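Local structure of alpha-1,2-mannosyltransferase (Ktr4), putative (7BOP) at residues Y187-R192 with F210-N215; L258-L263 with R376-K381; D297-H302 with H320-G325; I344-C349 with P368-E373. The protein is a putative fungal mannosyltransferase of the GT-A clan that carries guanosine-5'-diphosphate and a manganese ion in its pocket. One frame throughout, in Å; residues are numbered along the deposited sequence.

Contact 1: residues Y187-R192 with F210-N215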
# COMPACT_ATOMS: atom_id res chain seq x y z
N TYR A 187 18.15 4.89 0.63
CA TYR A 187 16.86 5.54 0.87
C TYR A 187 16.23 5.01 2.14
O TYR A 187 16.42 3.86 2.49
CB TYR A 187 15.94 5.27 -0.32
CG TYR A 187 16.37 6.01 -1.56
CD1 TYR A 187 17.32 5.48 -2.43
CD2 TYR A 187 15.85 7.26 -1.84
CE1 TYR A 187 17.72 6.17 -3.57
CE2 TYR A 187 16.24 7.97 -2.97
CZ TYR A 187 17.18 7.42 -3.83
OH TYR A 187 17.54 8.13 -4.94
N LYS A 188 15.51 5.88 2.84
CA LYS A 188 14.75 5.51 4.02
C LYS A 188 13.22 5.50 3.78
O LYS A 188 12.54 4.70 4.41
CB LYS A 188 15.08 6.46 5.17
CG LYS A 188 14.41 6.10 6.49
CD LYS A 188 14.97 6.92 7.64
CE LYS A 188 14.27 6.63 8.96
NZ LYS A 188 14.40 5.21 9.34
N TYR A 189 12.70 6.38 2.91
CA TYR A 189 11.25 6.45 2.67
C TYR A 189 10.91 6.22 1.22
O TYR A 189 11.69 6.54 0.32
CB TYR A 189 10.68 7.80 3.14
CG TYR A 189 10.89 8.04 4.61
CD1 TYR A 189 9.98 7.56 5.55
CD2 TYR A 189 12.02 8.71 5.07
CE1 TYR A 189 10.18 7.76 6.92
CE2 TYR A 189 12.23 8.92 6.43
CZ TYR A 189 11.31 8.44 7.35
OH TYR A 189 11.53 8.64 8.70
N TYR A 190 9.74 5.65 1.00
CA TYR A 190 9.24 5.42 -0.34
C TYR A 190 7.78 5.81 -0.41
O TYR A 190 7.06 5.77 0.60
CB TYR A 190 9.43 3.95 -0.75
CG TYR A 190 8.47 3.00 -0.04
CD1 TYR A 190 8.72 2.56 1.25
CD2 TYR A 190 7.31 2.54 -0.68
CE1 TYR A 190 7.85 1.71 1.91
CE2 TYR A 190 6.43 1.67 -0.03
CZ TYR A 190 6.71 1.27 1.26
OH TYR A 190 5.85 0.43 1.93
N TRP A 191 7.36 6.20 -1.61
CA TRP A 191 5.95 6.41 -1.96
C TRP A 191 5.71 5.48 -3.14
O TRP A 191 6.19 5.74 -4.25
CB TRP A 191 5.68 7.88 -2.31
CG TRP A 191 4.25 8.26 -2.64
CD1 TRP A 191 3.24 7.44 -3.06
CD2 TRP A 191 3.70 9.58 -2.61
NE1 TRP A 191 2.10 8.15 -3.27
CE2 TRP A 191 2.34 9.47 -3.01
CE3 TRP A 191 4.20 10.84 -2.28
CZ2 TRP A 191 1.49 10.57 -3.07
CZ3 TRP A 191 3.36 11.95 -2.35
CH2 TRP A 191 2.00 11.80 -2.74
N ARG A 192 4.98 4.40 -2.90
CA ARG A 192 4.64 3.44 -3.93
C ARG A 192 3.49 3.95 -4.79
O ARG A 192 2.46 4.38 -4.27
CB ARG A 192 4.27 2.09 -3.31
CG ARG A 192 3.71 1.09 -4.31
CD ARG A 192 3.60 -0.29 -3.69
NE ARG A 192 2.66 -1.13 -4.42
CZ ARG A 192 2.16 -2.28 -3.97
NH1 ARG A 192 2.51 -2.76 -2.78
NH2 ARG A 192 1.29 -2.95 -4.73
N PHE A 210 7.29 15.21 6.44
CA PHE A 210 6.18 15.06 7.40
C PHE A 210 6.34 13.73 8.15
O PHE A 210 6.32 13.72 9.38
CB PHE A 210 4.82 15.17 6.69
CG PHE A 210 3.67 14.65 7.51
CD1 PHE A 210 3.11 15.43 8.51
CD2 PHE A 210 3.18 13.36 7.30
CE1 PHE A 210 2.06 14.94 9.29
CE2 PHE A 210 2.12 12.88 8.06
CZ PHE A 210 1.56 13.66 9.06
N MET A 211 6.56 12.64 7.41
CA MET A 211 6.78 11.31 8.00
C MET A 211 8.03 11.30 8.89
O MET A 211 7.99 10.83 10.03
CB MET A 211 6.97 10.23 6.93
CG MET A 211 5.81 10.03 5.96
SD MET A 211 4.46 9.10 6.64
CE MET A 211 5.17 7.46 6.80
N GLU A 212 9.13 11.80 8.35
CA GLU A 212 10.41 11.77 9.05
C GLU A 212 10.42 12.56 10.35
O GLU A 212 10.89 12.05 11.36
CB GLU A 212 11.54 12.24 8.13
CG GLU A 212 12.91 12.08 8.76
CD GLU A 212 14.03 12.20 7.77
OE1 GLU A 212 15.01 11.44 7.91
OE2 GLU A 212 13.95 13.04 6.86
N ASP A 213 9.88 13.77 10.32
CA ASP A 213 9.87 14.63 11.51
C ASP A 213 9.02 14.07 12.63
O ASP A 213 9.26 14.39 13.78
CB ASP A 213 9.35 16.04 11.18
CG ASP A 213 10.28 16.82 10.27
OD1 ASP A 213 11.42 16.37 10.08
OD2 ASP A 213 9.84 17.86 9.74
N ARG A 214 8.02 13.24 12.28
CA ARG A 214 7.16 12.60 13.29
C ARG A 214 7.49 11.12 13.55
O ARG A 214 6.75 10.44 14.26
CB ARG A 214 5.70 12.78 12.86
CG ARG A 214 5.23 14.21 12.95
CD ARG A 214 4.05 14.48 12.04
NE ARG A 214 3.76 15.91 11.99
CZ ARG A 214 4.46 16.81 11.31
NH1 ARG A 214 5.52 16.45 10.58
NH2 ARG A 214 4.10 18.09 11.35
N ASN A 215 8.60 10.65 13.00
CA ASN A 215 9.03 9.24 13.08
C ASN A 215 7.92 8.26 12.67
O ASN A 215 7.74 7.20 13.29
CB ASN A 215 9.57 8.94 14.48
CG ASN A 215 10.79 9.78 14.80
OD1 ASN A 215 11.79 9.71 14.09
ND2 ASN A 215 10.72 10.57 15.84

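Contact 2: residues L258-L263 with R376-K381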
# COMPACT_ATOMS: atom_id res chain seq x y z
N LEU A 258 -7.10 -6.37 13.53
CA LEU A 258 -6.69 -7.59 12.82
C LEU A 258 -7.65 -8.78 13.07
O LEU A 258 -7.85 -9.60 12.19
CB LEU A 258 -5.27 -8.00 13.20
CG LEU A 258 -4.15 -7.02 12.80
CD1 LEU A 258 -2.82 -7.51 13.33
CD2 LEU A 258 -4.09 -6.83 11.29
N THR A 259 -8.22 -8.87 14.26
CA THR A 259 -9.06 -10.00 14.63
C THR A 259 -10.55 -9.64 14.71
O THR A 259 -11.34 -10.45 15.18
CB THR A 259 -8.61 -10.63 15.96
OG1 THR A 259 -8.66 -9.66 17.01
CG2 THR A 259 -7.19 -11.17 15.84
N ASP A 260 -10.93 -8.46 14.25
CA ASP A 260 -12.31 -8.02 14.36
C ASP A 260 -13.24 -8.96 13.60
O ASP A 260 -12.89 -9.43 12.52
CB ASP A 260 -12.48 -6.61 13.80
CG ASP A 260 -13.87 -6.04 14.04
OD1 ASP A 260 -14.39 -6.18 15.16
OD2 ASP A 260 -14.46 -5.46 13.11
N ASP A 261 -14.39 -9.25 14.19
CA ASP A 261 -15.46 -9.99 13.51
C ASP A 261 -16.84 -9.31 13.63
O ASP A 261 -17.86 -9.93 13.35
CB ASP A 261 -15.52 -11.44 14.03
CG ASP A 261 -15.91 -11.54 15.51
OD1 ASP A 261 -16.26 -10.53 16.14
OD2 ASP A 261 -15.86 -12.66 16.07
N SER A 262 -16.87 -8.03 14.02
CA SER A 262 -18.12 -7.34 14.32
C SER A 262 -18.84 -6.79 13.08
O SER A 262 -20.04 -6.55 13.13
CB SER A 262 -17.87 -6.22 15.35
OG SER A 262 -17.07 -5.19 14.78
N LEU A 263 -18.12 -6.58 11.98
CA LEU A 263 -18.72 -6.06 10.74
C LEU A 263 -19.12 -7.14 9.75
O LEU A 263 -20.23 -7.11 9.22
CB LEU A 263 -17.77 -5.09 10.04
CG LEU A 263 -17.36 -3.81 10.76
CD1 LEU A 263 -16.65 -2.89 9.78
CD2 LEU A 263 -18.56 -3.13 11.39
N ARG A 376 -12.78 0.88 7.03
CA ARG A 376 -12.44 2.00 7.93
C ARG A 376 -13.26 2.07 9.22
O ARG A 376 -12.70 2.42 10.25
CB ARG A 376 -12.50 3.33 7.19
CG ARG A 376 -11.37 3.55 6.19
CD ARG A 376 -11.53 4.82 5.37
NE ARG A 376 -12.87 4.85 4.79
CZ ARG A 376 -13.59 5.93 4.54
NH1 ARG A 376 -13.12 7.17 4.74
NH2 ARG A 376 -14.83 5.76 4.07
N PRO A 377 -14.58 1.74 9.20
CA PRO A 377 -15.30 1.82 10.47
C PRO A 377 -14.69 0.94 11.57
O PRO A 377 -14.66 1.34 12.74
CB PRO A 377 -16.72 1.36 10.10
CG PRO A 377 -16.85 1.71 8.67
CD PRO A 377 -15.49 1.39 8.09
N SER A 378 -14.16 -0.22 11.19
CA SER A 378 -13.42 -1.06 12.13
C SER A 378 -12.06 -0.45 12.49
O SER A 378 -11.68 -0.40 13.66
CB SER A 378 -13.23 -2.46 11.57
OG SER A 378 -12.41 -3.22 12.42
N TYR A 379 -11.31 -0.01 11.48
CA TYR A 379 -9.99 0.57 11.73
C TYR A 379 -10.05 1.83 12.62
O TYR A 379 -9.25 1.99 13.55
CB TYR A 379 -9.26 0.89 10.42
CG TYR A 379 -7.82 1.30 10.68
CD1 TYR A 379 -6.88 0.35 11.03
CD2 TYR A 379 -7.42 2.63 10.59
CE1 TYR A 379 -5.56 0.70 11.28
CE2 TYR A 379 -6.09 2.99 10.83
CZ TYR A 379 -5.17 2.02 11.18
OH TYR A 379 -3.85 2.35 11.42
N PHE A 380 -11.03 2.69 12.35
CA PHE A 380 -11.21 3.92 13.11
C PHE A 380 -11.66 3.65 14.55
O PHE A 380 -11.25 4.37 15.45
CB PHE A 380 -12.19 4.86 12.41
CG PHE A 380 -11.70 5.42 11.09
CD1 PHE A 380 -10.35 5.35 10.70
CD2 PHE A 380 -12.60 6.05 10.24
CE1 PHE A 380 -9.94 5.89 9.50
CE2 PHE A 380 -12.18 6.59 9.04
CZ PHE A 380 -10.85 6.52 8.67
N LYS A 381 -12.46 2.61 14.76
CA LYS A 381 -12.86 2.20 16.11
C LYS A 381 -11.68 1.61 16.89
O LYS A 381 -11.42 2.00 18.03
CB LYS A 381 -14.01 1.19 16.05
CG LYS A 381 -14.40 0.61 17.40
CD LYS A 381 -15.65 -0.25 17.27
CE LYS A 381 -15.95 -1.00 18.56
NZ LYS A 381 -17.22 -1.76 18.42

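Contact 3: residues D297-H302 with H320-G325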
# COMPACT_ATOMS: atom_id res chain seq x y z
N ASP A 297 11.00 -8.47 8.83
CA ASP A 297 11.69 -9.30 7.86
C ASP A 297 11.69 -10.77 8.27
O ASP A 297 11.61 -11.64 7.41
CB ASP A 297 13.11 -8.82 7.60
CG ASP A 297 13.67 -9.38 6.32
OD1 ASP A 297 12.99 -9.34 5.27
OD2 ASP A 297 14.81 -9.86 6.36
N ALA A 298 11.79 -11.06 9.57
CA ALA A 298 11.64 -12.44 10.06
C ALA A 298 10.24 -12.98 9.74
O ALA A 298 10.09 -14.14 9.35
CB ALA A 298 11.92 -12.53 11.55
N TYR A 299 9.22 -12.13 9.91
CA TYR A 299 7.84 -12.47 9.55
C TYR A 299 7.74 -12.80 8.07
O TYR A 299 7.18 -13.84 7.70
CB TYR A 299 6.89 -11.32 9.93
CG TYR A 299 5.44 -11.53 9.54
CD1 TYR A 299 4.73 -12.64 10.01
CD2 TYR A 299 4.77 -10.61 8.73
CE1 TYR A 299 3.40 -12.83 9.67
CE2 TYR A 299 3.43 -10.80 8.39
CZ TYR A 299 2.75 -11.90 8.86
OH TYR A 299 1.42 -12.10 8.53
N PHE A 300 8.31 -11.95 7.22
CA PHE A 300 8.29 -12.24 5.79
C PHE A 300 8.93 -13.59 5.48
O PHE A 300 8.37 -14.39 4.75
CB PHE A 300 8.95 -11.15 4.93
CG PHE A 300 9.21 -11.63 3.54
CD1 PHE A 300 8.16 -11.77 2.65
CD2 PHE A 300 10.48 -12.06 3.16
CE1 PHE A 300 8.36 -12.27 1.37
CE2 PHE A 300 10.70 -12.56 1.88
CZ PHE A 300 9.64 -12.67 0.98
N ASN A 301 10.12 -13.84 6.03
CA ASN A 301 10.83 -15.09 5.75
C ASN A 301 10.06 -16.31 6.22
O ASN A 301 10.06 -17.33 5.54
CB ASN A 301 12.24 -15.09 6.32
CG ASN A 301 13.17 -14.17 5.56
OD1 ASN A 301 13.14 -14.13 4.33
ND2 ASN A 301 13.99 -13.42 6.27
N HIS A 302 9.40 -16.20 7.38
CA HIS A 302 8.49 -17.25 7.84
C HIS A 302 7.39 -17.55 6.81
O HIS A 302 7.16 -18.71 6.44
CB HIS A 302 7.86 -16.84 9.17
CG HIS A 302 6.90 -17.85 9.71
ND1 HIS A 302 5.57 -17.89 9.34
CD2 HIS A 302 7.09 -18.88 10.56
CE1 HIS A 302 4.98 -18.90 9.95
NE2 HIS A 302 5.87 -19.51 10.71
N HIS A 320 1.66 -6.73 4.62
CA HIS A 320 2.07 -5.43 5.21
C HIS A 320 1.21 -5.03 6.40
O HIS A 320 1.73 -4.61 7.44
CB HIS A 320 2.01 -4.32 4.16
CG HIS A 320 3.12 -4.39 3.16
ND1 HIS A 320 3.32 -3.43 2.20
CD2 HIS A 320 4.11 -5.31 2.98
CE1 HIS A 320 4.36 -3.75 1.46
NE2 HIS A 320 4.86 -4.89 1.91
N SER A 321 -0.11 -5.16 6.24
CA SER A 321 -1.06 -4.73 7.26
C SER A 321 -0.91 -5.52 8.55
O SER A 321 -0.93 -4.93 9.64
CB SER A 321 -2.49 -4.83 6.75
OG SER A 321 -2.66 -4.06 5.57
N ILE A 322 -0.77 -6.83 8.43
CA ILE A 322 -0.54 -7.68 9.60
C ILE A 322 0.82 -7.35 10.23
O ILE A 322 0.93 -7.22 11.45
CB ILE A 322 -0.63 -9.18 9.24
CG1 ILE A 322 -2.10 -9.56 8.95
CG2 ILE A 322 -0.11 -10.04 10.37
CD1 ILE A 322 -2.25 -10.86 8.20
N GLY A 323 1.86 -7.22 9.41
CA GLY A 323 3.19 -6.87 9.91
C GLY A 323 3.20 -5.57 10.69
O GLY A 323 3.77 -5.50 11.79
N LEU A 324 2.57 -4.54 10.13
CA LEU A 324 2.41 -3.25 10.81
C LEU A 324 1.60 -3.39 12.09
O LEU A 324 1.99 -2.86 13.14
CB LEU A 324 1.72 -2.22 9.89
CG LEU A 324 2.55 -1.75 8.69
CD1 LEU A 324 1.65 -1.15 7.61
CD2 LEU A 324 3.60 -0.74 9.13
N GLY A 325 0.48 -4.11 12.00
CA GLY A 325 -0.41 -4.29 13.13
C GLY A 325 0.15 -5.07 14.29
O GLY A 325 -0.33 -4.93 15.41

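Contact 4: residues I344-C349 with P368-E373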
# COMPACT_ATOMS: atom_id res chain seq x y z
N ILE A 344 -9.13 1.99 -9.29
CA ILE A 344 -10.47 1.43 -9.57
C ILE A 344 -10.73 0.26 -8.60
O ILE A 344 -9.84 -0.55 -8.43
CB ILE A 344 -10.58 0.96 -11.05
CG1 ILE A 344 -10.56 2.17 -12.00
CG2 ILE A 344 -11.86 0.15 -11.29
CD1 ILE A 344 -10.16 1.83 -13.42
N PRO A 345 -11.89 0.16 -7.95
CA PRO A 345 -13.04 1.04 -8.04
C PRO A 345 -13.25 1.92 -6.80
O PRO A 345 -14.36 2.39 -6.57
CB PRO A 345 -14.18 0.02 -8.15
CG PRO A 345 -13.76 -1.05 -7.18
CD PRO A 345 -12.25 -1.10 -7.27
N TYR A 346 -12.19 2.17 -6.01
CA TYR A 346 -12.35 2.84 -4.71
C TYR A 346 -11.64 4.19 -4.61
O TYR A 346 -10.70 4.49 -5.38
CB TYR A 346 -11.90 1.93 -3.56
CG TYR A 346 -12.60 0.59 -3.54
CD1 TYR A 346 -13.99 0.51 -3.36
CD2 TYR A 346 -11.88 -0.59 -3.69
CE1 TYR A 346 -14.63 -0.72 -3.35
CE2 TYR A 346 -12.51 -1.82 -3.66
CZ TYR A 346 -13.88 -1.88 -3.50
OH TYR A 346 -14.50 -3.10 -3.49
N TYR A 347 -12.11 4.99 -3.66
CA TYR A 347 -11.73 6.40 -3.53
C TYR A 347 -11.44 6.79 -2.09
O TYR A 347 -12.05 6.27 -1.16
CB TYR A 347 -12.86 7.32 -4.01
CG TYR A 347 -13.18 7.18 -5.47
CD1 TYR A 347 -13.95 6.11 -5.93
CD2 TYR A 347 -12.72 8.10 -6.39
CE1 TYR A 347 -14.24 5.95 -7.27
CE2 TYR A 347 -13.00 7.96 -7.74
CZ TYR A 347 -13.76 6.89 -8.17
OH TYR A 347 -14.03 6.74 -9.51
N ASN A 348 -10.49 7.70 -1.94
CA ASN A 348 -10.36 8.55 -0.78
C ASN A 348 -10.48 9.98 -1.31
O ASN A 348 -9.53 10.50 -1.92
CB ASN A 348 -9.02 8.35 -0.09
CG ASN A 348 -8.83 9.28 1.07
OD1 ASN A 348 -9.41 9.08 2.14
ND2 ASN A 348 -8.08 10.35 0.86
N CYS A 349 -11.65 10.58 -1.15
CA CYS A 349 -11.90 11.95 -1.64
C CYS A 349 -12.28 12.86 -0.47
O CYS A 349 -13.42 12.82 0.00
CB CYS A 349 -12.97 11.95 -2.72
SG CYS A 349 -13.32 13.57 -3.44
N PRO A 368 -23.79 -1.21 -6.06
CA PRO A 368 -23.91 -0.90 -4.64
C PRO A 368 -23.37 -1.96 -3.68
O PRO A 368 -23.09 -1.63 -2.53
CB PRO A 368 -25.42 -0.70 -4.42
CG PRO A 368 -26.09 -1.28 -5.61
CD PRO A 368 -25.11 -1.22 -6.74
N PHE A 369 -23.22 -3.21 -4.13
CA PHE A 369 -22.62 -4.24 -3.26
C PHE A 369 -21.15 -3.95 -2.93
O PHE A 369 -20.61 -4.55 -2.01
CB PHE A 369 -22.80 -5.67 -3.82
CG PHE A 369 -22.07 -5.95 -5.10
CD1 PHE A 369 -20.68 -6.12 -5.12
CD2 PHE A 369 -22.77 -6.10 -6.30
CE1 PHE A 369 -20.01 -6.40 -6.30
CE2 PHE A 369 -22.10 -6.39 -7.48
CZ PHE A 369 -20.72 -6.53 -7.48
N LEU A 370 -20.50 -3.04 -3.67
CA LEU A 370 -19.15 -2.60 -3.32
C LEU A 370 -19.02 -1.82 -2.00
O LEU A 370 -17.93 -1.77 -1.43
CB LEU A 370 -18.56 -1.78 -4.45
CG LEU A 370 -18.32 -2.51 -5.77
CD1 LEU A 370 -17.75 -1.52 -6.79
CD2 LEU A 370 -17.38 -3.69 -5.60
N ALA A 371 -20.12 -1.22 -1.52
CA ALA A 371 -20.10 -0.40 -0.30
C ALA A 371 -19.55 -1.14 0.92
O ALA A 371 -18.85 -0.55 1.75
CB ALA A 371 -21.49 0.14 0.01
N LYS A 372 -19.86 -2.43 1.03
CA LYS A 372 -19.43 -3.23 2.19
C LYS A 372 -17.93 -3.58 2.25
O LYS A 372 -17.48 -4.19 3.20
CB LYS A 372 -20.26 -4.52 2.28
CG LYS A 372 -20.03 -5.53 1.18
CD LYS A 372 -20.83 -6.81 1.42
CE LYS A 372 -22.28 -6.67 0.99
NZ LYS A 372 -22.42 -6.71 -0.49
N GLU A 373 -17.17 -3.21 1.22
CA GLU A 373 -15.75 -3.47 1.18
C GLU A 373 -14.91 -2.47 1.99
O GLU A 373 -13.73 -2.72 2.20
CB GLU A 373 -15.25 -3.55 -0.27
CG GLU A 373 -15.92 -4.63 -1.12
CD GLU A 373 -15.91 -6.01 -0.48
OE1 GLU A 373 -14.91 -6.39 0.15
OE2 GLU A 373 -16.91 -6.72 -0.57

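Contact 1: residues Y187-R192 with F210-N215
The outer end of the Tyr189 ring lies against Glu212 on the last helical turn of the 210-215 segment, its hydroxyl meeting backbone and side chain together. Tyr189 OH comes to 3.3 Å from Glu212 CA and is nearly as close to CB and CG. On the same residue, Tyr189 CE2 rests 3.8 Å from Glu212 CB, with the carboxylate only slightly farther from that ring carbon. The two side chains run at about a right angle, and the plane of the carboxylate is turned 70° from that of the ring. The reach of that chain past the hydroxyl follows from Glu212 CG standing opposite the backbone N (chi1 -174°) with an extended tail. Glu212 OE2 is spent on Thr67 OG1, a partner outside the contact.

Along the other side of the ring, Tyr189 CE1 approaches Met211 CB at 4.1 Å; Met211 CB, like Glu212 CB, comes to the ring at a slant. This part of the contact is apolar, and Tyr189 and Met211 are both buried.

Just beyond Glu212 the helix stops in a Schellman motif. Asn215, with positive phi, is its C-prime residue: Asn215 N bonds to Glu212 O at 3.1 Å, and Leu216 N returns to Met211 O. Arg214 NH1 also reaches back to Phe210 O, using an in-plane lone pair.

The contact sets the C-terminal end of helix 207-213 against the start of strand 189-192, which runs parallel to strand 69-74 and antiparallel to strand 284-287 in the large mixed sheet; Met211 also touches Ile285 of the latter.

Contact 2: residues L258-L263 with R376-K381
Asp260 and Leu263 project from the 258-263 loop onto Ser378, where the packing is close and all the touching residues are buried. The Ser378 hydroxyl is directed at the loop because OG stands opposite its own backbone N (chi1 174°). It lies 3.1 Å from Asp260 OD2, in hydrogen-bonding distance, although its proton has another acceptor within reach. Beside this polar pair the methyl Leu263 CD1 sits 3.9 Å from Ser378 CB and 4.3 Å from Pro377 CB, so a carboxylate and an isobutyl group rest side by side on the same serine.

The second carboxylate oxygen faces back into the loop. Asp260 OD1 receives Ser262 OG through its syn lone pair at 2.9 Å and closes an Asx turn with a weak bond from Ser262 N; it has a further weak bond with His382 NE2.

Towards solvent the contact thins out. The exposed Ser262 and Lys381 point across it but stop about 5 Å short, and Lys381 NZ stays 6.2 Å from Asp260 OD1, a distance at which any attraction would be diffuse.

The loop joins helices 255-258 and 265-270, with Asp260 O bound to Thr268 OG1. Helix 376-382 lies between it and strands 218-224 and 333-335, which Tyr379 and Arg376 touch, while Tyr30 of strand 30-31 meets both Leu263 and Pro377.

Contact 3: residues D297-H302 with H320-G325
Tyr299 bridges two packed helices, 294-306 and 316-327, of the GT-A fold, its ring reaching from one helix to Ile322 and Gly323 on the other. The tyrosine and isoleucine side chains meet at about a right angle: the ring arrives end-on at the base of the isoleucine rather than running beside it. Tyr299 CG is placed opposite the backbone N (chi1 177°), which carries the phenol across to helix 316-327.

At the far end of the ring the packing is tight. The branch methyl of Ile322 does the touching, with CG2 3.7 Å from Tyr299 CZ, while Ile322 CD1 passes 3.9 Å from Tyr299 OH. Neither the methyl nor the neighbouring backbone is squarely over the ring or at its rim; both approach at a slant. Beside the methyl, the ring passes the backbone of Gly323, Tyr299 CE2 coming to 4.0 Å from Gly323 N. The helices are closest here, with 7.3 Å between Tyr299 CA and Gly323 CA.

The phenol oxygen is buried among these apolar groups but has its own polar partner in Thr238 OG1 of helix 234-244, a hydrogen bond that helps fix where the ring ends. Ile322 leans on that third helix too, at Leu234 and Thr238. The shortest approach across the contact is Tyr299 OH to Ile322 CG2, at 3.2 Å.

Contact 4: residues I344-C349 with P368-E373
Pro345 and the hydroxyl end of Tyr346 pack on the aliphatic parts of Leu370 and Glu373. The apolar pairs centre on Leu370, whose CD1 lies 4.0 Å from Pro345 CG. The leucine chain crosses the proline ring at about a right angle. Its CB completes the patch, 4.2 Å from Tyr346 CE1.

A second group of contacts is made by the phenol oxygen against aliphatic carbon. Tyr346 OH is 3.2 Å from Glu373 CG and almost as near to CB, and the other leucine methyl, Leu370 CD2, lies 3.6 Å from the same Tyr346 OH. Glu373 bends at chi2 (-51°), which turns the carboxylate away from the tyrosine toward Arg264, its salt-bridge partner; ring and carboxylate planes stand 40° apart.

Strand 346-348 is an outer strand of a small three-stranded antiparallel sheet whose middle strand, 341-343, brings His343 to the manganese ion and to guanosine-5'-diphosphate. The cis peptide before Pro345 belongs to the short link between these two strands, and the proline side chain is about 9 Å from the nucleotide.

Ring packing holds the tyrosine from within and beyond its segment: Pro345 CG stands 3.7 Å above the centre of one face of the Tyr346 ring, Phe363 stacks with that ring, and Trp280 meets it edge-to-face.

Hydrogen bonds shape the opposing 3-10 segment, where Ala371 N reaches Pro368 O and Glu373 N reaches Leu370 O. Lys372 curls back as well, its NZ placed on an in-plane lone pair of Phe369 O at 3.2 Å.

Overall arrangement
From the N terminus, contact 1 comes first, closing a short loop that returns helix 207-213 to strand 189-192 of the main sheet. Contact 2 opens next, at 258-263, and does not close until helix 376-382 near the C terminus. Within that long excursion lie contact 3, which joins two helices, and then contact 4, which follows it in series and folds the segment after strand 346-348 back onto it. No loops cross. Leu258 of contact 2 packs on Ser321, Ile322 and Gly325 of contact 3, and contact 4 adjoins contact 2 in sequence. Contacts 1 and 4 lie on opposite sides of the chain's centre, about 28 Å apart between their centres.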